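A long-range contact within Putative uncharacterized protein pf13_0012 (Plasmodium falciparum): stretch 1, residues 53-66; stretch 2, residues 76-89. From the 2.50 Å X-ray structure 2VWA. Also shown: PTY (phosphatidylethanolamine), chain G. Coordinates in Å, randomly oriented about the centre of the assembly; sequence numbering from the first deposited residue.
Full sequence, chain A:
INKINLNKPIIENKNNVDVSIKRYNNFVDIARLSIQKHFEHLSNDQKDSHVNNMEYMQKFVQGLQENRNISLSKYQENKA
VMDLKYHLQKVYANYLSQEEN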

ATOM      1  N   ASN A  53       3.503  -9.553  -1.441  1.00 14.89           N
ATOM      2  CA  ASN A  53       4.176  -9.419  -0.181  1.00 16.19           C
ATOM      3  C   ASN A  53       3.418  -8.512   0.800  1.00 17.45           C
ATOM      4  O   ASN A  53       3.422  -7.293   0.654  1.00 15.70           O
ATOM      5  CB  ASN A  53       5.612  -8.944  -0.371  1.00 15.80           C
ATOM      6  CG  ASN A  53       6.366  -8.956   0.907  1.00 14.76           C
ATOM      7  OD1 ASN A  53       5.997  -8.281   1.847  1.00 16.73           O
ATOM      8  ND2 ASN A  53       7.410  -9.747   0.971  1.00 15.85           N
HETATM    9  N   MSE A  54       2.787  -9.145   1.788  1.00 20.05           N
HETATM   10  CA  MSE A  54       1.910  -8.480   2.760  1.00 23.33           C
HETATM   11  C   MSE A  54       2.622  -7.418   3.601  1.00 22.54           C
HETATM   12  O   MSE A  54       2.129  -6.296   3.752  1.00 21.79           O
HETATM   13  CB  MSE A  54       1.281  -9.520   3.682  1.00 25.83           C
HETATM   14  CG  MSE A  54       0.451 -10.516   2.926  1.00 33.12           C
HETATM   15 SE   MSE A  54      -1.209  -9.670   2.273  1.00 55.13          SE
HETATM   16  CE  MSE A  54      -2.474 -10.757   3.333  1.00 38.93           C
ATOM     17  N   GLU A  55       3.784  -7.785   4.131  1.00 21.97           N
ATOM     18  CA  GLU A  55       4.598  -6.886   4.927  1.00 22.78           C
ATOM     19  C   GLU A  55       4.965  -5.604   4.146  1.00 21.60           C
ATOM     20  O   GLU A  55       4.953  -4.493   4.697  1.00 21.31           O
ATOM     21  CB  GLU A  55       5.818  -7.653   5.403  1.00 22.73           C
ATOM     22  CG  GLU A  55       6.821  -6.858   6.200  1.00 26.01           C
ATOM     23  CD  GLU A  55       8.065  -7.703   6.539  1.00 26.54           C
ATOM     24  OE1 GLU A  55       8.038  -8.363   7.612  1.00 29.48           O
ATOM     25  OE2 GLU A  55       9.041  -7.698   5.728  1.00 28.38           O
ATOM     26  N   TYR A  56       5.254  -5.773   2.854  1.00 20.17           N
ATOM     27  CA  TYR A  56       5.484  -4.686   1.943  1.00 18.95           C
ATOM     28  C   TYR A  56       4.288  -3.734   1.818  1.00 20.49           C
ATOM     29  O   TYR A  56       4.449  -2.507   1.838  1.00 19.94           O
ATOM     30  CB  TYR A  56       5.857  -5.272   0.598  1.00 17.67           C
ATOM     31  CG  TYR A  56       5.952  -4.299  -0.537  1.00 14.17           C
ATOM     32  CD1 TYR A  56       6.752  -3.156  -0.446  1.00 10.14           C
ATOM     33  CD2 TYR A  56       5.264  -4.545  -1.724  1.00  9.71           C
ATOM     34  CE1 TYR A  56       6.849  -2.269  -1.506  1.00  9.11           C
ATOM     35  CE2 TYR A  56       5.357  -3.675  -2.793  1.00  9.54           C
ATOM     36  CZ  TYR A  56       6.147  -2.546  -2.681  1.00 12.13           C
ATOM     37  OH  TYR A  56       6.232  -1.691  -3.748  1.00 13.88           O
HETATM   38  N   MSE A  57       3.083  -4.274   1.705  1.00 21.98           N
HETATM   39  CA  MSE A  57       1.941  -3.384   1.619  1.00 25.53           C
HETATM   40  C   MSE A  57       1.600  -2.713   2.938  1.00 22.13           C
HETATM   41  O   MSE A  57       1.244  -1.545   2.939  1.00 21.05           O
HETATM   42  CB  MSE A  57       0.738  -4.046   0.989  1.00 25.01           C
HETATM   43  CG  MSE A  57       0.949  -5.461   0.677  1.00 29.44           C
HETATM   44 SE   MSE A  57       0.225  -5.754  -1.091  1.00 38.57          SE
HETATM   45  CE  MSE A  57       1.532  -7.024  -1.800  1.00 31.45           C
ATOM     46  N   GLN A  58       1.739  -3.449   4.037  1.00 21.03           N
ATOM     47  CA  GLN A  58       1.565  -2.906   5.375  1.00 20.45           C
ATOM     48  C   GLN A  58       2.506  -1.738   5.645  1.00 18.79           C
ATOM     49  O   GLN A  58       2.070  -0.676   6.069  1.00 17.83           O
ATOM     50  CB  GLN A  58       1.790  -3.979   6.427  1.00 21.40           C
ATOM     51  CG  GLN A  58       0.559  -4.778   6.772  1.00 25.83           C
ATOM     52  CD  GLN A  58       0.503  -5.142   8.254  1.00 31.55           C
ATOM     53  OE1 GLN A  58       1.245  -6.015   8.714  1.00 34.92           O
ATOM     54  NE2 GLN A  58      -0.381  -4.472   9.010  1.00 31.94           N
ATOM     55  N   LYS A  59       3.793  -1.933   5.378  1.00 17.81           N
ATOM     56  CA  LYS A  59       4.786  -0.879   5.611  1.00 16.77           C
ATOM     57  C   LYS A  59       4.404   0.363   4.849  1.00 15.43           C
ATOM     58  O   LYS A  59       4.602   1.475   5.338  1.00 15.49           O
ATOM     59  CB  LYS A  59       6.193  -1.320   5.229  1.00 17.08           C
ATOM     60  CG  LYS A  59       6.820  -2.335   6.160  1.00 18.16           C
ATOM     61  CD  LYS A  59       8.253  -2.524   5.728  1.00 23.14           C
ATOM     62  CE  LYS A  59       8.868  -3.778   6.306  1.00 25.46           C
ATOM     63  NZ  LYS A  59       9.308  -3.553   7.696  1.00 28.79           N
ATOM     64  N   PHE A  60       3.821   0.158   3.676  1.00 14.22           N
ATOM     65  CA  PHE A  60       3.346   1.256   2.832  1.00 13.78           C
ATOM     66  C   PHE A  60       2.126   1.995   3.384  1.00 12.87           C
ATOM     67  O   PHE A  60       2.064   3.221   3.334  1.00 12.29           O
ATOM     68  CB  PHE A  60       3.044   0.770   1.412  1.00 13.72           C
ATOM     69  CG  PHE A  60       3.733   1.563   0.385  1.00 14.76           C
ATOM     70  CD1 PHE A  60       3.179   2.751  -0.074  1.00 15.93           C
ATOM     71  CD2 PHE A  60       4.982   1.168  -0.083  1.00 14.86           C
ATOM     72  CE1 PHE A  60       3.859   3.524  -1.015  1.00 16.43           C
ATOM     73  CE2 PHE A  60       5.660   1.945  -1.021  1.00 15.24           C
ATOM     74  CZ  PHE A  60       5.104   3.121  -1.478  1.00 13.77           C
ATOM     75  N   VAL A  61       1.168   1.240   3.902  1.00 11.79           N
ATOM     76  CA  VAL A  61      -0.040   1.823   4.455  1.00 11.64           C
ATOM     77  C   VAL A  61       0.300   2.568   5.760  1.00 12.47           C
ATOM     78  O   VAL A  61      -0.266   3.626   6.046  1.00 12.47           O
ATOM     79  CB  VAL A  61      -1.173   0.743   4.660  1.00 11.02           C
ATOM     80  CG1 VAL A  61      -2.333   1.306   5.456  1.00  8.22           C
ATOM     81  CG2 VAL A  61      -1.669   0.210   3.307  1.00  8.87           C
ATOM     82  N   GLN A  62       1.240   2.021   6.527  1.00 12.82           N
ATOM     83  CA  GLN A  62       1.659   2.648   7.768  1.00 13.87           C
ATOM     84  C   GLN A  62       2.445   3.940   7.559  1.00 13.98           C
ATOM     85  O   GLN A  62       2.225   4.910   8.281  1.00 13.31           O
ATOM     86  CB  GLN A  62       2.386   1.658   8.686  1.00 13.59           C
ATOM     87  CG  GLN A  62       1.382   0.703   9.337  1.00 14.88           C
ATOM     88  CD  GLN A  62       1.937  -0.203  10.421  1.00 15.37           C
ATOM     89  OE1 GLN A  62       1.200  -1.049  10.948  1.00 15.81           O
ATOM     90  NE2 GLN A  62       3.226  -0.038  10.768  1.00 15.98           N
ATOM     91  N   GLY A  63       3.326   3.943   6.556  1.00 14.42           N
ATOM     92  CA  GLY A  63       4.165   5.092   6.252  1.00 14.89           C
ATOM     93  C   GLY A  63       3.290   6.205   5.750  1.00 15.96           C
ATOM     94  O   GLY A  63       3.406   7.374   6.154  1.00 16.78           O
ATOM     95  N   LEU A  64       2.352   5.827   4.905  1.00 16.43           N
ATOM     96  CA  LEU A  64       1.491   6.781   4.255  1.00 16.64           C
ATOM     97  C   LEU A  64       0.575   7.417   5.266  1.00 16.66           C
ATOM     98  O   LEU A  64       0.302   8.607   5.177  1.00 17.34           O
ATOM     99  CB  LEU A  64       0.721   6.086   3.157  1.00 16.97           C
ATOM    100  CG  LEU A  64       0.597   6.779   1.820  1.00 19.78           C
ATOM    101  CD1 LEU A  64       1.759   7.785   1.511  1.00 19.36           C
ATOM    102  CD2 LEU A  64       0.505   5.663   0.791  1.00 21.53           C
ATOM    103  N   GLN A  65       0.142   6.653   6.261  1.00 16.40           N
ATOM    104  CA  GLN A  65      -0.634   7.241   7.354  1.00 16.81           C
ATOM    105  C   GLN A  65       0.138   8.314   8.118  1.00 17.82           C
ATOM    106  O   GLN A  65      -0.405   9.407   8.343  1.00 18.29           O
ATOM    107  CB  GLN A  65      -1.182   6.180   8.310  1.00 16.31           C
ATOM    108  CG  GLN A  65      -2.385   5.459   7.789  1.00 13.59           C
ATOM    109  CD  GLN A  65      -2.780   4.280   8.642  1.00 12.63           C
ATOM    110  OE1 GLN A  65      -3.441   4.434   9.657  1.00 10.34           O
ATOM    111  NE2 GLN A  65      -2.399   3.085   8.218  1.00 13.80           N
ATOM    112  N   GLU A  66       1.385   8.033   8.499  1.00 18.98           N
ATOM    113  CA  GLU A  66       2.219   9.046   9.203  1.00 21.17           C
ATOM    114  C   GLU A  66       2.434  10.304   8.370  1.00 20.71           C
ATOM    115  O   GLU A  66       2.213  11.401   8.844  1.00 21.09           O
ATOM    116  CB  GLU A  66       3.629   8.557   9.539  1.00 21.79           C
ATOM    117  CG  GLU A  66       3.802   7.263  10.236  1.00 27.07           C
ATOM    118  CD  GLU A  66       5.278   7.001  10.467  1.00 34.24           C
ATOM    119  OE1 GLU A  66       5.999   7.977  10.822  1.00 37.50           O
ATOM    120  OE2 GLU A  66       5.718   5.841  10.283  1.00 36.49           O
ATOM    121  N   GLN A  76      -9.561  -0.510   9.213  1.00 12.15           N
ATOM    122  CA  GLN A  76      -9.442   0.202   7.955  1.00 11.01           C
ATOM    123  C   GLN A  76      -8.082  -0.018   7.339  1.00 11.04           C
ATOM    124  O   GLN A  76      -7.959  -0.046   6.138  1.00 10.25           O
ATOM    125  CB  GLN A  76      -9.693   1.690   8.129  1.00 10.01           C
ATOM    126  CG  GLN A  76     -11.125   2.089   7.882  1.00  9.07           C
ATOM    127  CD  GLN A  76     -11.463   3.451   8.445  1.00  5.94           C
ATOM    128  OE1 GLN A  76     -10.813   3.924   9.368  1.00  7.57           O
ATOM    129  NE2 GLN A  76     -12.474   4.091   7.887  1.00  2.91           N
ATOM    130  N   GLU A  77      -7.075  -0.186   8.184  1.00 11.30           N
ATOM    131  CA  GLU A  77      -5.708  -0.405   7.751  1.00 11.99           C
ATOM    132  C   GLU A  77      -5.578  -1.776   7.085  1.00 11.31           C
ATOM    133  O   GLU A  77      -5.002  -1.873   6.016  1.00 11.21           O
ATOM    134  CB  GLU A  77      -4.728  -0.232   8.937  1.00 11.89           C
ATOM    135  CG  GLU A  77      -3.270  -0.562   8.602  1.00 14.06           C
ATOM    136  CD  GLU A  77      -2.292  -0.285   9.728  1.00 14.69           C
ATOM    137  OE1 GLU A  77      -2.185   0.894  10.185  1.00 17.47           O
ATOM    138  OE2 GLU A  77      -1.606  -1.259  10.135  1.00 18.21           O
ATOM    139  N   ASN A  78      -6.131  -2.819   7.710  1.00 11.28           N
ATOM    140  CA  ASN A  78      -6.198  -4.160   7.099  1.00 11.00           C
ATOM    141  C   ASN A  78      -6.998  -4.206   5.796  1.00 11.08           C
ATOM    142  O   ASN A  78      -6.635  -4.904   4.851  1.00 10.92           O
ATOM    143  CB  ASN A  78      -6.753  -5.190   8.087  1.00 10.62           C
ATOM    144  CG  ASN A  78      -5.922  -5.294   9.361  1.00 13.16           C
ATOM    145  OD1 ASN A  78      -4.729  -4.985   9.371  1.00 15.73           O
ATOM    146  ND2 ASN A  78      -6.563  -5.702  10.461  1.00 15.22           N
ATOM    147  N   LYS A  79      -8.094  -3.464   5.731  1.00 10.78           N
ATOM    148  CA  LYS A  79      -8.852  -3.402   4.503  1.00 11.75           C
ATOM    149  C   LYS A  79      -8.029  -2.637   3.393  1.00 10.34           C
ATOM    150  O   LYS A  79      -8.048  -3.004   2.219  1.00  9.63           O
ATOM    151  CB  LYS A  79     -10.219  -2.790   4.806  1.00 11.40           C
ATOM    152  CG  LYS A  79     -11.189  -2.779   3.653  1.00 15.87           C
ATOM    153  CD  LYS A  79     -12.641  -2.554   4.105  1.00 16.47           C
ATOM    154  CE  LYS A  79     -13.425  -1.742   3.036  1.00 24.44           C
ATOM    155  NZ  LYS A  79     -14.183  -0.560   3.641  1.00 28.42           N
ATOM    156  N   ALA A  80      -7.244  -1.639   3.786  1.00  8.86           N
ATOM    157  CA  ALA A  80      -6.470  -0.886   2.819  1.00  8.62           C
ATOM    158  C   ALA A  80      -5.329  -1.723   2.201  1.00  8.14           C
ATOM    159  O   ALA A  80      -5.046  -1.602   1.003  1.00  7.42           O
ATOM    160  CB  ALA A  80      -5.948   0.409   3.437  1.00  7.60           C
ATOM    161  N   VAL A  81      -4.697  -2.552   3.032  1.00  7.96           N
ATOM    162  CA  VAL A  81      -3.672  -3.521   2.649  1.00  8.41           C
ATOM    163  C   VAL A  81      -4.217  -4.521   1.656  1.00  9.34           C
ATOM    164  O   VAL A  81      -3.642  -4.725   0.595  1.00  9.22           O
ATOM    165  CB  VAL A  81      -3.160  -4.300   3.881  1.00  8.86           C
ATOM    166  CG1 VAL A  81      -2.311  -5.551   3.461  1.00  7.99           C
ATOM    167  CG2 VAL A  81      -2.369  -3.378   4.812  1.00  6.43           C
HETATM  168  N   MSE A  82      -5.350  -5.125   1.981  1.00 11.03           N
HETATM  169  CA  MSE A  82      -6.027  -6.007   1.023  1.00 12.86           C
HETATM  170  C   MSE A  82      -6.271  -5.308  -0.330  1.00 12.32           C
HETATM  171  O   MSE A  82      -6.099  -5.911  -1.394  1.00 11.53           O
HETATM  172  CB  MSE A  82      -7.333  -6.555   1.616  1.00 14.26           C
HETATM  173  CG  MSE A  82      -7.128  -7.591   2.725  1.00 21.58           C
HETATM  174 SE   MSE A  82      -5.831  -9.002   2.169  1.00 45.70          SE
HETATM  175  CE  MSE A  82      -6.833  -9.705   0.596  1.00 35.52           C
ATOM    176  N   ASP A  83      -6.646  -4.033  -0.277  1.00 11.57           N
ATOM    177  CA  ASP A  83      -6.932  -3.275  -1.473  1.00 12.20           C
ATOM    178  C   ASP A  83      -5.666  -3.063  -2.296  1.00 11.20           C
ATOM    179  O   ASP A  83      -5.654  -3.275  -3.485  1.00 10.11           O
ATOM    180  CB  ASP A  83      -7.595  -1.947  -1.103  1.00 13.12           C
ATOM    181  CG  ASP A  83      -8.098  -1.187  -2.312  1.00 18.63           C
ATOM    182  OD1 ASP A  83      -7.272  -0.747  -3.157  1.00 23.13           O
ATOM    183  OD2 ASP A  83      -9.335  -1.016  -2.430  1.00 25.27           O
ATOM    184  N   LEU A  84      -4.595  -2.659  -1.642  1.00 11.46           N
ATOM    185  CA  LEU A  84      -3.295  -2.533  -2.309  1.00 12.07           C
ATOM    186  C   LEU A  84      -2.816  -3.826  -2.945  1.00 11.36           C
ATOM    187  O   LEU A  84      -2.256  -3.797  -4.028  1.00 12.36           O
ATOM    188  CB  LEU A  84      -2.236  -1.984  -1.341  1.00 12.14           C
ATOM    189  CG  LEU A  84      -2.024  -0.473  -1.427  1.00 12.75           C
ATOM    190  CD1 LEU A  84      -3.307   0.303  -1.615  1.00 12.68           C
ATOM    191  CD2 LEU A  84      -1.274  -0.001  -0.213  1.00 11.32           C
ATOM    192  N   LYS A  85      -3.061  -4.952  -2.298  1.00 10.85           N
ATOM    193  CA  LYS A  85      -2.791  -6.250  -2.903  1.00 10.74           C
ATOM    194  C   LYS A  85      -3.501  -6.452  -4.233  1.00 10.44           C
ATOM    195  O   LYS A  85      -2.868  -6.806  -5.224  1.00 11.79           O
ATOM    196  CB  LYS A  85      -3.151  -7.381  -1.947  1.00 11.26           C
ATOM    197  CG  LYS A  85      -2.761  -8.773  -2.455  1.00 12.74           C
ATOM    198  CD  LYS A  85      -2.996  -9.797  -1.392  1.00 16.28           C
ATOM    199  CE  LYS A  85      -2.961 -11.186  -1.978  1.00 22.06           C
ATOM    200  NZ  LYS A  85      -3.691 -12.129  -1.087  1.00 25.72           N
ATOM    201  N   TYR A  86      -4.799  -6.213  -4.263  1.00  9.54           N
ATOM    202  CA  TYR A  86      -5.564  -6.408  -5.441  1.00  9.87           C
ATOM    203  C   TYR A  86      -5.019  -5.483  -6.555  1.00  9.10           C
ATOM    204  O   TYR A  86      -4.836  -5.921  -7.714  1.00  8.61           O
ATOM    205  CB  TYR A  86      -7.065  -6.163  -5.159  1.00 12.53           C
ATOM    206  CG  TYR A  86      -8.009  -6.565  -6.293  1.00 16.70           C
ATOM    207  CD1 TYR A  86      -8.944  -5.663  -6.815  1.00 20.77           C
ATOM    208  CD2 TYR A  86      -7.943  -7.848  -6.864  1.00 20.51           C
ATOM    209  CE1 TYR A  86      -9.822  -6.036  -7.866  1.00 21.01           C
ATOM    210  CE2 TYR A  86      -8.803  -8.243  -7.904  1.00 21.24           C
ATOM    211  CZ  TYR A  86      -9.732  -7.332  -8.409  1.00 21.77           C
ATOM    212  OH  TYR A  86     -10.555  -7.738  -9.454  1.00 21.21           O
ATOM    213  N   HIS A  87      -4.748  -4.230  -6.197  1.00  6.21           N
ATOM    214  CA  HIS A  87      -4.260  -3.271  -7.127  1.00  5.26           C
ATOM    215  C   HIS A  87      -2.900  -3.719  -7.689  1.00  5.12           C
ATOM    216  O   HIS A  87      -2.716  -3.756  -8.903  1.00  4.63           O
ATOM    217  CB  HIS A  87      -4.155  -1.897  -6.452  1.00  5.44           C
ATOM    218  CG  HIS A  87      -3.691  -0.807  -7.368  1.00  4.08           C
ATOM    219  ND1 HIS A  87      -4.488  -0.281  -8.364  1.00  3.23           N
ATOM    220  CD2 HIS A  87      -2.514  -0.140  -7.435  1.00  4.01           C
ATOM    221  CE1 HIS A  87      -3.827   0.667  -9.001  1.00  3.11           C
ATOM    222  NE2 HIS A  87      -2.626   0.776  -8.458  1.00  5.84           N
ATOM    223  N   LEU A  88      -1.963  -4.093  -6.821  1.00  4.18           N
ATOM    224  CA  LEU A  88      -0.644  -4.523  -7.313  1.00  4.51           C
ATOM    225  C   LEU A  88      -0.698  -5.684  -8.298  1.00  4.67           C
ATOM    226  O   LEU A  88       0.098  -5.734  -9.236  1.00  5.61           O
ATOM    227  CB  LEU A  88       0.319  -4.854  -6.166  1.00  3.80           C
ATOM    228  CG  LEU A  88       1.418  -3.844  -5.839  1.00  5.10           C
ATOM    229  CD1 LEU A  88       1.267  -2.455  -6.492  1.00  5.46           C
ATOM    230  CD2 LEU A  88       1.568  -3.729  -4.368  1.00  5.50           C
ATOM    231  N   GLN A  89      -1.643  -6.598  -8.098  1.00  3.97           N
ATOM    232  CA  GLN A  89      -1.783  -7.746  -8.966  1.00  4.08           C
ATOM    233  C   GLN A  89      -2.100  -7.320 -10.360  1.00  4.13           C
ATOM    234  O   GLN A  89      -1.567  -7.865 -11.331  1.00  3.88           O
ATOM    235  CB  GLN A  89      -2.857  -8.687  -8.431  1.00  4.12           C
ATOM    236  CG  GLN A  89      -2.338  -9.524  -7.267  1.00  5.49           C
ATOM    237  CD  GLN A  89      -3.428 -10.296  -6.573  1.00  7.50           C
ATOM    238  OE1 GLN A  89      -4.597 -10.189  -6.931  1.00  4.53           O
ATOM    239  NE2 GLN A  89      -3.043 -11.104  -5.569  1.00  9.12           N
TER
HETATM  240  C1  PTY G1230      -1.905   3.550 -15.691  0.50 54.27           C
HETATM  241  C2  PTY G1230       3.549   2.487 -18.472  0.50 54.13           C
HETATM  242  C3  PTY G1230       3.790   2.303 -16.975  0.50 54.62           C
HETATM  243  O4  PTY G1230      -3.155   3.580 -15.001  0.50 54.98           O
HETATM  244  C5  PTY G1230      -0.067   2.024 -16.381  0.50 54.18           C
HETATM  245  C6  PTY G1230      -1.173   2.256 -15.353  0.50 53.78           C
HETATM  246  O7  PTY G1230      -2.097   1.162 -15.355  0.50 52.71           O
HETATM  247  C8  PTY G1230      -1.895   0.182 -14.284  0.50 51.87           C
HETATM  248  O10 PTY G1230      -0.771  -0.225 -14.036  0.50 51.14           O
HETATM  249  C11 PTY G1230      -3.069  -0.350 -13.485  0.50 51.01           C
HETATM  250  C12 PTY G1230      -4.093  -0.984 -14.427  0.50 50.74           C
HETATM  251  C13 PTY G1230      -5.053  -1.937 -13.719  0.50 50.29           C
HETATM  252  C14 PTY G1230      -6.128  -1.203 -12.923  0.50 50.41           C
HETATM  253  C15 PTY G1230      -7.471  -1.179 -13.650  0.50 50.21           C
HETATM  254  C16 PTY G1230      -8.390  -0.093 -13.092  0.50 49.53           C
HETATM  255  C17 PTY G1230      -9.192  -0.629 -11.908  0.50 49.58           C
HETATM  256  C18 PTY G1230     -10.083   0.436 -11.281  0.50 49.51           C
HETATM  257  C19 PTY G1230     -11.174  -0.209 -10.435  0.50 49.48           C
HETATM  258  C20 PTY G1230     -10.945   0.042  -8.945  0.50 49.47           C
HETATM  259  C21 PTY G1230     -10.544  -1.226  -8.198  0.50 48.93           C
HETATM  260  C22 PTY G1230     -11.761  -2.071  -7.823  0.50 49.25           C
HETATM  261  C23 PTY G1230     -12.065  -2.028  -6.328  0.50 48.93           C
HETATM  262  C24 PTY G1230     -11.540  -3.266  -5.600  0.50 48.20           C
HETATM  263  C25 PTY G1230     -11.337  -2.932  -4.125  0.50 47.89           C
HETATM  264  C26 PTY G1230     -10.518  -3.978  -3.377  0.50 47.19           C
HETATM  265  C27 PTY G1230     -10.681  -3.741  -1.883  0.50 47.16           C
HETATM  266  C28 PTY G1230     -10.490  -4.995  -1.042  0.50 47.63           C
HETATM  267  C29 PTY G1230     -10.364  -4.605   0.417  0.50 47.22           C
HETATM  268  C30 PTY G1230      -4.414   3.663 -15.729  0.50 55.26           C
HETATM  269  C31 PTY G1230      -4.971   2.454 -16.453  0.50 55.66           C
HETATM  270  O30 PTY G1230      -5.011   4.727 -15.742  0.50 54.83           O
HETATM  271  C32 PTY G1230      -6.211   1.918 -15.743  0.50 55.98           C
HETATM  272  C33 PTY G1230      -7.014   1.010 -16.673  0.50 56.76           C
HETATM  273  C34 PTY G1230      -8.506   1.342 -16.639  0.50 57.11           C
HETATM  274  C35 PTY G1230      -9.328   0.198 -17.233  0.50 57.66           C
HETATM  275  C36 PTY G1230     -10.378   0.729 -18.206  0.50 58.29           C
HETATM  276  C37 PTY G1230     -11.786   0.593 -17.637  0.50 58.60           C
HETATM  277  C38 PTY G1230     -12.688   1.722 -18.130  0.50 59.34           C
HETATM  278  C39 PTY G1230     -13.070   2.676 -17.000  0.50 59.81           C
HETATM  279  C40 PTY G1230     -14.578   2.662 -16.738  0.50 60.07           C
HETATM  280  C41 PTY G1230     -14.907   3.149 -15.328  0.50 60.01           C
HETATM  281  C42 PTY G1230     -15.516   2.036 -14.477  0.50 60.05           C
HETATM  282  C43 PTY G1230     -16.461   2.601 -13.419  0.50 60.21           C
HETATM  283  C44 PTY G1230     -16.189   1.995 -12.056  0.50 59.94           C
HETATM  284  P1  PTY G1230       1.901   3.704 -15.695  0.50 55.81           P
HETATM  285  O11 PTY G1230       3.401   3.483 -16.263  0.50 55.03           O
HETATM  286  O12 PTY G1230       2.009   4.090 -14.236  0.50 54.74           O
HETATM  287  O13 PTY G1230       1.173   4.632 -16.643  0.50 55.55           O
HETATM  288  O14 PTY G1230       1.215   2.237 -15.781  0.50 54.95           O
HETATM  289  N1  PTY G1230       4.824   2.577 -19.155  0.50 53.40           N

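The most unusual feature of this contact is a buried carboxylate used as a knob. The side chain of Glu77 sits in a hole lined by Gln58, Val61, Gln62 and Gln65. Its CA-to-CB bond points sideways, but the chain is extended, with chi1 and chi2 both t, and its end reaches the other helix. Three of the four residues around it are glutamines, so the acid meets amides and no basic group of the facing stretch.

Gln65 NE2 donates a hydrogen bond to Glu77 OE1 at 3.0 Å, with an angle of 149° at the hydrogen. The same Gln65 NE2 also donates to Val61 O, one turn earlier in its own helix, at 3.1 Å. The amide is thus tied to its own backbone while it serves the acid. Glu77 OE1 has a further partner elsewhere in the structure. The other carboxylate oxygen, Glu77 OE2, lies 3.6 Å from Gln58 NE2. The methylene part of Glu77 is also used: Glu77 CG packs at 3.8 Å from Val61 CG1. A long acid suits this place because it offers carbon to the valine and oxygen to the glutamine.

The rest of the contact is mainly apolar. Helix 54-66 and helix 76-89 approach to 9.1 Å between axes, and their N-to-C directions differ by 122°. They come nearest at Met57 and Val81, where the CA atom of Met57 is 5.7 Å from the CA atom of Val81.

Val61 is a second knob. It points toward the other helix and sits among Glu77, Ala80, Val81 and Leu84. Both methyls reach Ala80, with Val61 CG1 4.2 Å and Val61 CG2 4.3 Å from Ala80 CB. Val61 CG2 also lies 3.5 Å from Leu84 CD2 and 4.0 Å from Val81 CG2. The short side chain of Ala80 gives this hole a shallow wall.

Met57, a selenomethionine, is the third knob. It fits among Val81, Leu84, Lys85 and Leu88. Its chi angles all lie between wells. Its selenium rests close to the opposing backbone, with Met57 SE 3.6 Å from Lys85 CA, and it also meets Leu88, with Met57 SE 4.1 Å from Leu88 CD2. Nearer its own backbone, Met57 CB lies 4.2 Å from Val81 CG1. Leu88 is shared with Tyr56, whose CE2 is 4.1 Å from Leu88 CD2.

The margin near the start of helix 54-66 is more open. Met54, also selenomethionine, is exposed, but its end turns to the other helix. Met54 CE is 4.0 Å from Met82 SE, and Met54 SE is 4.1 Å from Lys85 CD. Lys85 suits this place because its long carbon chain can pack while the amine lies beyond contact with the other stretch. Asn53 caps the helix: Tyr56 N donates to Asn53 OD1 at 2.8 Å.

Together the stretches bury 683 Å², counting both sides.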